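Local coordinates for protein aryl acylamidase (bacterium CSBL00001, PDB 4YJ6) that probably hydrolyses the amide bond of aryl acylamides, as a member of the amidase signature family of hydrolases, at residues W10-A13 / A14-V17; P27-V30 / V31-I35; R324-A327 / I328-A332; S333-A336 / L337-E340; R406-D410 / G411-G415. All coordinates share one frame; numbering follows the deposited sequence.

Contact 1: W10-A13 / A14-V17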
loop_
_atom_site.group_PDB
_atom_site.type_symbol
_atom_site.label_atom_id
_atom_site.label_comp_id
_atom_site.label_asym_id
_atom_site.label_seq_id
_atom_site.Cartn_x
_atom_site.Cartn_y
_atom_site.Cartn_z
ATOM N N TRP A 10 -7.317 11.576 14.646
ATOM C CA TRP A 10 -7.806 12.237 13.420
ATOM C C TRP A 10 -7.030 13.479 12.936
ATOM O O TRP A 10 -7.395 14.087 11.912
ATOM C CB TRP A 10 -9.326 12.557 13.516
ATOM C CG TRP A 10 -10.175 11.348 13.827
ATOM C CD1 TRP A 10 -10.847 11.075 15.003
ATOM C CD2 TRP A 10 -10.438 10.234 12.953
ATOM N NE1 TRP A 10 -11.497 9.863 14.905
ATOM C CE2 TRP A 10 -11.267 9.327 13.662
ATOM C CE3 TRP A 10 -10.055 9.920 11.641
ATOM C CZ2 TRP A 10 -11.717 8.116 13.103
ATOM C CZ3 TRP A 10 -10.495 8.730 11.085
ATOM C CH2 TRP A 10 -11.328 7.835 11.814
ATOM N N LYS A 11 -5.972 13.877 13.631
ATOM C CA LYS A 11 -5.176 14.997 13.167
ATOM C C LYS A 11 -4.375 14.558 11.932
ATOM O O LYS A 11 -3.915 13.404 11.879
ATOM C CB LYS A 11 -4.206 15.472 14.239
ATOM C CG LYS A 11 -4.914 16.096 15.441
ATOM C CD LYS A 11 -5.344 17.542 15.147
ATOM C CE LYS A 11 -5.751 18.270 16.453
ATOM N NZ LYS A 11 -7.041 17.740 16.989
ATOM N N SER A 12 -4.211 15.471 10.982
ATOM C CA SER A 12 -3.376 15.185 9.807
ATOM C C SER A 12 -1.890 15.289 10.128
ATOM O O SER A 12 -1.495 15.848 11.150
ATOM C CB SER A 12 -3.713 16.121 8.650
ATOM O OG SER A 12 -3.268 17.427 8.921
ATOM N N ALA A 13 -1.049 14.725 9.264
ATOM C CA ALA A 13 0.394 14.912 9.433
ATOM C C ALA A 13 0.739 16.394 9.337
ATOM O O ALA A 13 1.584 16.882 10.087
ATOM C CB ALA A 13 1.178 14.107 8.360
ATOM N N ALA A 14 0.104 17.113 8.403
ATOM C CA ALA A 14 0.358 18.544 8.285
ATOM C C ALA A 14 0.006 19.237 9.604
ATOM O O ALA A 14 0.748 20.097 10.078
ATOM C CB ALA A 14 -0.464 19.145 7.132
ATOM N N GLU A 15 -1.101 18.855 10.211
ATOM C CA GLU A 15 -1.502 19.481 11.482
ATOM C C GLU A 15 -0.529 19.151 12.599
ATOM O O GLU A 15 -0.144 20.028 13.358
ATOM C CB GLU A 15 -2.911 19.051 11.871
ATOM C CG GLU A 15 -3.954 19.731 10.986
ATOM C CD GLU A 15 -5.367 19.225 11.210
ATOM O OE1 GLU A 15 -5.553 18.012 11.446
ATOM O OE2 GLU A 15 -6.322 20.052 11.104
ATOM N N ILE A 16 -0.143 17.885 12.722
ATOM C CA ILE A 16 0.825 17.514 13.764
ATOM C C ILE A 16 2.158 18.216 13.595
ATOM O O ILE A 16 2.771 18.681 14.573
ATOM C CB ILE A 16 1.032 16.000 13.802
ATOM C CG1 ILE A 16 -0.262 15.372 14.359
ATOM C CG2 ILE A 16 2.203 15.649 14.739
ATOM C CD1 ILE A 16 -0.358 13.915 14.119
ATOM N N VAL A 17 2.662 18.270 12.370
ATOM C CA VAL A 17 3.923 18.965 12.128
ATOM C C VAL A 17 3.836 20.389 12.696
ATOM O O VAL A 17 4.753 20.885 13.342
ATOM C CB VAL A 17 4.243 19.035 10.632
ATOM C CG1 VAL A 17 5.303 20.095 10.338
ATOM C CG2 VAL A 17 4.710 17.660 10.130
HETATM O O HOH W 1 -7.608 16.564 10.554
#

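Contact 2: P27-V30 / V31-I35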
loop_
_atom_site.group_PDB
_atom_site.type_symbol
_atom_site.label_atom_id
_atom_site.label_comp_id
_atom_site.label_asym_id
_atom_site.label_seq_id
_atom_site.Cartn_x
_atom_site.Cartn_y
_atom_site.Cartn_z
ATOM N N PRO A 27 6.624 16.306 21.335
ATOM C CA PRO A 27 6.764 14.959 20.754
ATOM C C PRO A 27 6.461 13.873 21.794
ATOM O O PRO A 27 5.866 12.852 21.452
ATOM C CB PRO A 27 8.228 14.906 20.341
ATOM C CG PRO A 27 8.624 16.330 20.137
ATOM C CD PRO A 27 7.820 17.134 21.118
ATOM N N ARG A 28 6.860 14.081 23.049
ATOM C CA ARG A 28 6.534 13.101 24.082
ATOM C C ARG A 28 5.039 12.865 24.179
ATOM O O ARG A 28 4.594 11.737 24.347
ATOM C CB ARG A 28 7.022 13.564 25.464
ATOM C CG ARG A 28 8.536 13.768 25.610
ATOM C CD ARG A 28 8.797 14.161 27.067
ATOM N NE ARG A 28 10.195 14.423 27.416
ATOM C CZ ARG A 28 11.032 13.510 27.901
ATOM N NH1 ARG A 28 10.618 12.231 28.063
ATOM N NH2 ARG A 28 12.278 13.891 28.248
ATOM N N GLU A 29 4.247 13.941 24.089
ATOM C CA GLU A 29 2.825 13.808 24.263
ATOM C C GLU A 29 2.217 13.175 23.003
ATOM O O GLU A 29 1.295 12.396 23.083
ATOM C CB GLU A 29 2.172 15.161 24.552
ATOM C CG GLU A 29 0.704 15.011 24.819
ATOM C CD GLU A 29 0.007 16.328 25.154
ATOM O OE1 GLU A 29 -1.261 16.349 25.139
ATOM O OE2 GLU A 29 0.720 17.330 25.426
ATOM N N VAL A 30 2.774 13.482 21.840
ATOM C CA VAL A 30 2.305 12.808 20.625
ATOM C C VAL A 30 2.473 11.299 20.793
ATOM O O VAL A 30 1.577 10.525 20.485
ATOM C CB VAL A 30 3.083 13.257 19.385
ATOM C CG1 VAL A 30 2.621 12.386 18.193
ATOM C CG2 VAL A 30 2.824 14.750 19.096
ATOM N N VAL A 31 3.630 10.864 21.289
ATOM C CA VAL A 31 3.863 9.414 21.418
ATOM C C VAL A 31 2.899 8.799 22.440
ATOM O O VAL A 31 2.275 7.776 22.167
ATOM C CB VAL A 31 5.302 9.139 21.816
ATOM C CG1 VAL A 31 5.510 7.692 22.243
ATOM C CG2 VAL A 31 6.237 9.547 20.647
ATOM N N GLU A 32 2.764 9.404 23.628
ATOM C CA GLU A 32 1.922 8.763 24.656
ATOM C C GLU A 32 0.460 8.743 24.231
ATOM O O GLU A 32 -0.251 7.781 24.473
ATOM C CB GLU A 32 2.063 9.476 26.013
ATOM C CG GLU A 32 3.481 9.513 26.559
ATOM C CD GLU A 32 4.092 8.125 26.857
ATOM O OE1 GLU A 32 3.366 7.101 26.919
ATOM O OE2 GLU A 32 5.342 8.088 27.049
ATOM N N SER A 33 0.011 9.807 23.575
ATOM C CA SER A 33 -1.372 9.879 23.117
ATOM C C SER A 33 -1.635 8.905 21.973
ATOM O O SER A 33 -2.746 8.383 21.852
ATOM C CB SER A 33 -1.717 11.291 22.670
ATOM O OG SER A 33 -1.671 12.197 23.763
ATOM N N THR A 34 -0.626 8.661 21.145
ATOM C CA THR A 34 -0.785 7.695 20.049
ATOM C C THR A 34 -0.822 6.291 20.645
ATOM O O THR A 34 -1.588 5.437 20.224
ATOM C CB THR A 34 0.353 7.802 19.012
ATOM O OG1 THR A 34 0.329 9.112 18.439
ATOM C CG2 THR A 34 0.156 6.778 17.865
ATOM N N ILE A 35 0.004 6.065 21.656
ATOM C CA ILE A 35 0.037 4.777 22.329
ATOM C C ILE A 35 -1.346 4.518 22.935
ATOM O O ILE A 35 -1.878 3.417 22.840
ATOM C CB ILE A 35 1.145 4.749 23.408
ATOM C CG1 ILE A 35 2.516 4.620 22.741
ATOM C CG2 ILE A 35 0.948 3.583 24.408
ATOM C CD1 ILE A 35 3.744 4.864 23.714
HETATM O O HOH W 2 6.789 9.917 25.419
#

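Contact 3: R324-A327 / I328-A332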
loop_
_atom_site.group_PDB
_atom_site.type_symbol
_atom_site.label_atom_id
_atom_site.label_comp_id
_atom_site.label_asym_id
_atom_site.label_seq_id
_atom_site.Cartn_x
_atom_site.Cartn_y
_atom_site.Cartn_z
ATOM N N ARG A 324 3.547 -16.421 -10.559
ATOM C CA ARG A 324 4.843 -17.024 -10.806
ATOM C C ARG A 324 5.986 -16.020 -10.607
ATOM O O ARG A 324 7.028 -16.364 -10.051
ATOM C CB ARG A 324 4.904 -17.605 -12.229
ATOM C CG ARG A 324 4.119 -18.933 -12.378
ATOM C CD ARG A 324 4.381 -19.569 -13.744
ATOM N NE ARG A 324 3.833 -18.736 -14.821
ATOM C CZ ARG A 324 2.615 -18.842 -15.341
ATOM N NH1 ARG A 324 1.737 -19.783 -14.917
ATOM N NH2 ARG A 324 2.247 -17.991 -16.290
HETATM N N MSE A 325 5.811 -14.783 -11.089
HETATM C CA MSE A 325 6.867 -13.782 -10.924
HETATM C C MSE A 325 7.173 -13.459 -9.469
HETATM O O MSE A 325 8.340 -13.300 -9.112
HETATM C CB MSE A 325 6.470 -12.505 -11.678
HETATM C CG MSE A 325 6.571 -12.749 -13.119
HETATM SE SE MSE A 325 5.662 -11.246 -13.959
HETATM C CE MSE A 325 6.772 -9.811 -13.419
ATOM N N ILE A 326 6.148 -13.364 -8.626
ATOM C CA ILE A 326 6.350 -13.128 -7.189
ATOM C C ILE A 326 6.929 -14.373 -6.506
ATOM O O ILE A 326 7.738 -14.308 -5.566
ATOM C CB ILE A 326 4.977 -12.782 -6.508
ATOM C CG1 ILE A 326 4.510 -11.409 -6.990
ATOM C CG2 ILE A 326 5.094 -12.837 -4.944
ATOM C CD1 ILE A 326 5.163 -10.234 -6.209
ATOM N N ALA A 327 6.497 -15.529 -6.981
ATOM C CA ALA A 327 6.902 -16.779 -6.344
ATOM C C ALA A 327 8.413 -17.030 -6.476
ATOM O O ALA A 327 8.989 -17.622 -5.597
ATOM C CB ALA A 327 6.101 -17.972 -6.959
ATOM N N ILE A 328 9.055 -16.619 -7.575
ATOM C CA ILE A 328 10.466 -16.940 -7.767
ATOM C C ILE A 328 11.331 -16.351 -6.642
ATOM O O ILE A 328 12.075 -17.073 -5.970
ATOM C CB ILE A 328 10.972 -16.545 -9.190
ATOM C CG1 ILE A 328 10.259 -17.420 -10.233
ATOM C CG2 ILE A 328 12.496 -16.741 -9.293
ATOM C CD1 ILE A 328 10.347 -16.893 -11.686
ATOM N N PRO A 329 11.209 -15.043 -6.381
ATOM C CA PRO A 329 11.986 -14.540 -5.231
ATOM C C PRO A 329 11.474 -15.032 -3.889
ATOM O O PRO A 329 12.230 -15.042 -2.930
ATOM C CB PRO A 329 11.840 -13.008 -5.315
ATOM C CG PRO A 329 10.918 -12.738 -6.464
ATOM C CD PRO A 329 10.617 -13.982 -7.209
ATOM N N THR A 330 10.209 -15.435 -3.808
ATOM C CA THR A 330 9.705 -15.992 -2.556
ATOM C C THR A 330 10.416 -17.325 -2.291
ATOM O O THR A 330 10.824 -17.621 -1.175
ATOM C CB THR A 330 8.185 -16.188 -2.640
ATOM O OG1 THR A 330 7.575 -14.907 -2.848
ATOM C CG2 THR A 330 7.666 -16.758 -1.332
ATOM N N VAL A 331 10.584 -18.131 -3.340
ATOM C CA VAL A 331 11.280 -19.404 -3.186
ATOM C C VAL A 331 12.716 -19.133 -2.763
ATOM O O VAL A 331 13.241 -19.831 -1.906
ATOM C CB VAL A 331 11.268 -20.217 -4.481
ATOM C CG1 VAL A 331 12.284 -21.404 -4.423
ATOM C CG2 VAL A 331 9.854 -20.741 -4.752
ATOM N N ALA A 332 13.358 -18.123 -3.360
ATOM C CA ALA A 332 14.731 -17.802 -2.980
ATOM C C ALA A 332 14.827 -17.450 -1.510
ATOM O O ALA A 332 15.774 -17.869 -0.831
ATOM C CB ALA A 332 15.288 -16.640 -3.846
#

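Contact 4: S333-A336 / L337-E340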
loop_
_atom_site.group_PDB
_atom_site.type_symbol
_atom_site.label_atom_id
_atom_site.label_comp_id
_atom_site.label_asym_id
_atom_site.label_seq_id
_atom_site.Cartn_x
_atom_site.Cartn_y
_atom_site.Cartn_z
ATOM N N SER A 333 13.869 -16.674 -1.004
ATOM C CA SER A 333 13.810 -16.371 0.429
ATOM C C SER A 333 13.689 -17.656 1.270
ATOM O O SER A 333 14.409 -17.849 2.270
ATOM C CB SER A 333 12.624 -15.443 0.727
ATOM O OG SER A 333 12.386 -15.346 2.130
HETATM N N MSE A 334 12.765 -18.537 0.890
HETATM C CA MSE A 334 12.586 -19.769 1.655
HETATM C C MSE A 334 13.832 -20.652 1.618
HETATM O O MSE A 334 14.188 -21.264 2.615
HETATM C CB MSE A 334 11.408 -20.545 1.131
HETATM C CG MSE A 334 10.148 -19.782 1.427
HETATM SE SE MSE A 334 8.649 -20.673 0.677
HETATM C CE MSE A 334 8.826 -22.425 1.662
ATOM N N GLN A 335 14.474 -20.736 0.461
ATOM C CA GLN A 335 15.687 -21.540 0.341
ATOM C C GLN A 335 16.788 -20.946 1.248
ATOM O O GLN A 335 17.496 -21.676 1.932
ATOM C CB GLN A 335 16.168 -21.587 -1.121
ATOM C CG GLN A 335 15.238 -22.347 -2.087
ATOM C CD GLN A 335 15.347 -23.866 -1.939
ATOM O OE1 GLN A 335 16.270 -24.377 -1.292
ATOM N NE2 GLN A 335 14.396 -24.592 -2.523
ATOM N N ALA A 336 16.935 -19.621 1.242
ATOM C CA ALA A 336 17.964 -18.972 2.077
ATOM C C ALA A 336 17.665 -19.182 3.566
ATOM O O ALA A 336 18.573 -19.472 4.343
ATOM C CB ALA A 336 18.078 -17.493 1.764
ATOM N N LEU A 337 16.406 -19.055 3.969
ATOM C CA LEU A 337 16.042 -19.274 5.374
ATOM C C LEU A 337 16.356 -20.706 5.791
ATOM O O LEU A 337 16.860 -20.930 6.892
ATOM C CB LEU A 337 14.542 -18.992 5.630
ATOM C CG LEU A 337 14.179 -17.502 5.573
ATOM C CD1 LEU A 337 12.677 -17.281 5.563
ATOM C CD2 LEU A 337 14.808 -16.810 6.759
ATOM N N ARG A 338 16.060 -21.671 4.918
ATOM C CA ARG A 338 16.336 -23.066 5.248
ATOM C C ARG A 338 17.828 -23.263 5.471
ATOM O O ARG A 338 18.244 -23.973 6.400
ATOM C CB ARG A 338 15.881 -24.010 4.148
ATOM C CG ARG A 338 16.205 -25.476 4.464
ATOM C CD ARG A 338 15.398 -26.425 3.619
ATOM N NE ARG A 338 15.745 -26.290 2.219
ATOM C CZ ARG A 338 15.176 -26.992 1.243
ATOM N NH1 ARG A 338 14.233 -27.892 1.526
ATOM N NH2 ARG A 338 15.563 -26.804 -0.018
ATOM N N LYS A 339 18.637 -22.642 4.616
ATOM C CA LYS A 339 20.092 -22.732 4.751
ATOM C C LYS A 339 20.552 -22.157 6.092
ATOM O O LYS A 339 21.528 -22.632 6.691
ATOM C CB LYS A 339 20.769 -21.990 3.600
ATOM C CG LYS A 339 22.288 -22.005 3.682
ATOM C CD LYS A 339 22.933 -21.461 2.411
ATOM C CE LYS A 339 24.463 -21.486 2.517
ATOM N NZ LYS A 339 24.980 -22.884 2.610
ATOM N N GLU A 340 19.841 -21.141 6.568
ATOM C CA GLU A 340 20.134 -20.519 7.848
ATOM C C GLU A 340 19.519 -21.269 9.038
ATOM O O GLU A 340 19.668 -20.856 10.187
ATOM C CB GLU A 340 19.684 -19.063 7.833
ATOM C CG GLU A 340 20.719 -18.138 7.225
ATOM C CD GLU A 340 21.969 -18.003 8.108
ATOM O OE1 GLU A 340 23.070 -18.352 7.624
ATOM O OE2 GLU A 340 21.855 -17.553 9.281
HETATM O O HOH W 3 17.950 -24.397 1.292
HETATM O O HOH W 4 13.952 -27.637 -2.297
#

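Contact 5: R406-D410 / G411-G415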
loop_
_atom_site.group_PDB
_atom_site.type_symbol
_atom_site.label_atom_id
_atom_site.label_comp_id
_atom_site.label_asym_id
_atom_site.label_seq_id
_atom_site.Cartn_x
_atom_site.Cartn_y
_atom_site.Cartn_z
ATOM N N ARG A 406 -15.630 -10.961 4.178
ATOM C CA ARG A 406 -15.665 -11.311 5.598
ATOM C C ARG A 406 -14.384 -11.987 6.046
ATOM O O ARG A 406 -13.784 -12.769 5.308
ATOM C CB ARG A 406 -16.879 -12.213 5.881
ATOM C CG ARG A 406 -18.187 -11.555 5.457
ATOM C CD ARG A 406 -19.458 -12.300 5.927
ATOM N NE ARG A 406 -19.926 -11.731 7.188
ATOM C CZ ARG A 406 -20.844 -10.777 7.306
ATOM N NH1 ARG A 406 -21.465 -10.283 6.246
ATOM N NH2 ARG A 406 -21.145 -10.332 8.512
ATOM N N ASN A 407 -13.942 -11.696 7.268
ATOM C CA ASN A 407 -12.807 -12.417 7.812
ATOM C C ASN A 407 -13.122 -13.892 7.991
ATOM O O ASN A 407 -14.212 -14.232 8.459
ATOM C CB ASN A 407 -12.418 -11.825 9.153
ATOM C CG ASN A 407 -12.042 -10.367 9.040
ATOM O OD1 ASN A 407 -11.160 -10.015 8.248
ATOM N ND2 ASN A 407 -12.730 -9.510 9.790
ATOM N N ALA A 408 -12.200 -14.748 7.561
ATOM C CA ALA A 408 -12.212 -16.170 7.896
ATOM C C ALA A 408 -11.787 -16.365 9.352
ATOM O O ALA A 408 -11.374 -15.415 10.016
ATOM C CB ALA A 408 -11.267 -16.962 6.974
ATOM N N THR A 409 -11.869 -17.605 9.832
ATOM C CA THR A 409 -11.521 -17.920 11.221
ATOM C C THR A 409 -10.330 -18.858 11.290
ATOM O O THR A 409 -9.969 -19.318 12.377
ATOM C CB THR A 409 -12.694 -18.630 11.948
ATOM O OG1 THR A 409 -13.014 -19.833 11.242
ATOM C CG2 THR A 409 -13.917 -17.737 11.998
ATOM N N ASP A 410 -9.708 -19.134 10.144
ATOM C CA ASP A 410 -8.640 -20.117 10.083
ATOM C C ASP A 410 -7.286 -19.479 9.759
ATOM O O ASP A 410 -6.336 -20.185 9.449
ATOM C CB ASP A 410 -8.965 -21.188 9.033
ATOM C CG ASP A 410 -8.975 -20.638 7.614
ATOM O OD1 ASP A 410 -8.905 -19.410 7.454
ATOM O OD2 ASP A 410 -9.067 -21.432 6.647
ATOM N N GLY A 411 -7.220 -18.151 9.788
ATOM C CA GLY A 411 -5.985 -17.458 9.461
ATOM C C GLY A 411 -5.691 -17.365 7.969
ATOM O O GLY A 411 -4.603 -16.925 7.601
ATOM N N CYS A 412 -6.640 -17.763 7.117
ATOM C CA CYS A 412 -6.423 -17.748 5.659
ATOM C C CYS A 412 -7.516 -16.998 4.861
ATOM O O CYS A 412 -7.892 -17.441 3.764
ATOM C CB CYS A 412 -6.299 -19.181 5.117
ATOM S SG CYS A 412 -4.687 -19.991 5.455
ATOM N N THR A 413 -8.002 -15.876 5.393
ATOM C CA THR A 413 -8.967 -15.033 4.685
ATOM C C THR A 413 -8.413 -14.780 3.289
ATOM O O THR A 413 -7.233 -14.474 3.133
ATOM C CB THR A 413 -9.177 -13.652 5.372
ATOM O OG1 THR A 413 -9.633 -13.841 6.722
ATOM C CG2 THR A 413 -10.204 -12.785 4.622
ATOM N N GLU A 414 -9.263 -14.926 2.289
ATOM C CA GLU A 414 -8.888 -14.627 0.920
ATOM C C GLU A 414 -10.056 -13.929 0.225
ATOM O O GLU A 414 -11.154 -13.800 0.776
ATOM C CB GLU A 414 -8.489 -15.915 0.188
ATOM C CG GLU A 414 -9.641 -16.920 0.117
ATOM C CD GLU A 414 -9.281 -18.180 -0.654
ATOM O OE1 GLU A 414 -8.083 -18.466 -0.811
ATOM O OE2 GLU A 414 -10.212 -18.884 -1.109
ATOM N N GLY A 415 -9.818 -13.464 -0.997
ATOM C CA GLY A 415 -10.869 -12.829 -1.769
ATOM C C GLY A 415 -11.812 -13.873 -2.355
ATOM O O GLY A 415 -11.637 -15.067 -2.141
HETATM O O HOH W 5 -8.593 -15.724 10.437
HETATM O O HOH W 6 -10.010 -19.498 4.222
#

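Contact 1: W10-A13 / A14-V17
S12 and E15 grip each other by side chain and backbone in both directions. The amide of S12 donates an almost straight bond (173°) to E15 OE1, 2.9 Å from S12 N; it reaches OE1 on the anti side of the carboxylate, close to its plane. In return, E15 N donates to S12 OG over 2.9 Å. For this the serine hydroxyl sits between its own backbone N and carbonyl carbon (chi1 71°), which turns OG over the first turn. E15 sets CG beside its backbone N and then runs straight out (chi2 173°), which carries OE1 back to the amide of S12. On the way E15 CG passes 3.2 Å from S12 OG. This reciprocal pair is a capping box, with S12 as the N-cap of helix 13-21. The helix-start amides of A13 and A14 are taken by the carboxylate of D233, on helix 231-241; an acidic side chain from another helix thus helps to cap this helix start. OE1 has a further partner in a water, 2.7 Å from it, that also donates to W10 O and carries the link back to W10, two residues before the N-cap. K11 crosses E15 at about a right angle, its CD 3.7 Å from E15 OE1; K11 NZ ends 5.7 Å from E15 OE1, too far for a contact, though the opposite charges probably attract weakly. On the neighbouring flank I16 lays CG1 3.9 Å from K11 CB, while I16 N bonds to S12 O as the first regular turn closes.

Contact 2: P27-V30 / V31-I35
V30 O is gripped twice by T34: T34 OG1 lies 2.8 Å from V30 O and T34 N 3.0 Å from it. The two donors arrive from opposite faces of the carbonyl plane, the hydroxyl tilted 33° out of it and the amide 26°. The hydroxyl can reach back because T34 holds OG1 opposite its own carbonyl carbon (chi1 -61°), alongside V30, whose side chain points the same way. Replacing T34 by valine would remove the hydroxyl donor, and would probably leave V30 O with the backbone amide alone and a methyl pressed against it. This is the first part of helix 27-45, where i to i+4 backbone bonds run from P27 onward and a buried face, with V30, V31 and T34, leans on strands 80-84 and 126-131. One step round, S33 N bonds to E29 O, and S33 OG, 3.0 Å from E29 O, is a possible second donor whose proton may go to another acceptor. On the side toward helix 53-69 a water donates to R28 O and to E32 OE2, its oxygen 2.8 Å from E32 OE2, and E32 CG lies 3.3 Å from R28 O. R28 forms a salt bridge with E64 and E32 with R57, both on helix 53-69.

Contact 3: R324-A327 / I328-A332
I326 O receives two donors from T330, its hydroxyl and its amide. T330 OG1 lies 2.8 Å from I326 O and comes from above the carbonyl plane, 43° out of it, while T330 N, 3.2 Å from I326 O, approaches in that plane. T330 puts OG1 opposite its carbonyl carbon and beside its own N (chi1 -61°), which aims the hydroxyl back at the preceding turn. Without the T330 hydroxyl, as with an alanine here, I326 O is likely to be left with the longer amide bond alone, at the turn the proline already interrupts. Next along, V331 N gives A327 O a short bond of 2.8 Å, almost in line with the carbonyl. I328 N reaches R324 O less well, at 3.2 Å. The following residue, P329, has no N-H to give; its CD sits 3.0 Å from M325 O, where an amide donor would otherwise stand. Further out, I328 CG1 lies 3.4 Å from R324 O. R324 sends its guanidinium away to a salt bridge with D374 on helix 368-389, and A327, T330 and V331 pack on helix 354-363. I326 faces F138 and P220, its side chain about 4 Å from a bound phosphate ion, probably from the crystallisation liquor. The geometry is that of a proline kink within helix 315-339, with a threonine hydroxyl doubling the bond just beyond it.

Contact 4: S333-A336 / L337-E340
S333 O takes the amide of L337, 2.9 Å from L337 N, in the first of four successive i to i+4 bonds that finish helix 315-339. L337 lies against the same carbonyl, its CG 3.3 Å from S333 O, with CD1 running on toward S333 OG. That hydroxyl is itself bonded to Y136 OH, and Y136 also packs on L337. M334, present as selenomethionine, gives its carbonyl to R338 N, while its side chain turns away to M357 and I360 on helix 354-363. Q335 carries the side-chain link. Its chain bends at chi2 (-76°), bringing the amide back beside R338, which is extended to CD and turns at chi3 (65°); the two run side by side and point the same way, with their flat groups 71° apart. Q335 OE1 meets the guanidinium at its edge, tilted from its plane; the direct bond, from R338 NH2 to Q335 OE1, spans 2.8 Å and is bent to 132° at the hydrogen. A water donates to Q335 O and Q335 OE1 and accepts from R338 NE, in the guanidinium plane, and a second water accepts from Q335 NE2 and R338 NH2, so the pair is bridged on both flanks of the direct bond. R338 also packs against D343 in the following loop. As the chain leaves the helix, A336 O takes the last of these amides, with E340 N 3.1 Å from A336 O.

Contact 5: R406-D410 / G411-G415
A408 N donates to T413 OG1, 2.8 Å away, tying the incoming arm of the loop to the outgoing one. The threonine reaches it with OG1 opposite its own carbonyl carbon (chi1 -59°), which also brings CG2 to 3.6 Å from R406 O, and A408 CB rests 3.5 Å from T413 OG1. At the tip D410 folds its carboxylate forward over the chain, and D410 OD1 takes the amide of C412 at 2.8 Å, an Asx turn in which the N-H comes from well above the carboxylate plane (50° out of it). G411, between them, has a positive phi (78°), a backbone shape that favours glycine. A water accepts from G411 N, 2.9 Å away, and donates to A408 O, filling in between the two arms. Further out, T413 OG1 is also hydrogen-bonded to D143, and T413 O to T141 and R139. N407 OD1 accepts from N159 ND2, and the N407 backbone is bonded to D157, which fixes the piece of loop leading into A408. At T413 the hydroxyl stands between the N-H of A408 and the carboxylate of D143, and the nearby charge would probably make its oxygen a stronger acceptor.

How the contacts relate
From the N terminus the five contacts come in series; each lies within one continuous stretch and joins near neighbours, so none closes a long loop, nests in another or crosses it. Contact 1 starts helix 13-21 and contact 2 the next helix, 27-45, which it lays over strands 80-84 and 126-131; their centres are about 13 Å apart, on the same side of the chain's centre. Contacts 3 and 4 adjoin along helix 315-339, from its proline kink to its C-terminal end, both resting on helix 354-363, across the chain's centre from contact 1. Contact 5 shapes the loop between strands 394-398 and 418-419, its nearest atoms about 14 Å from both contact 3 and contact 4.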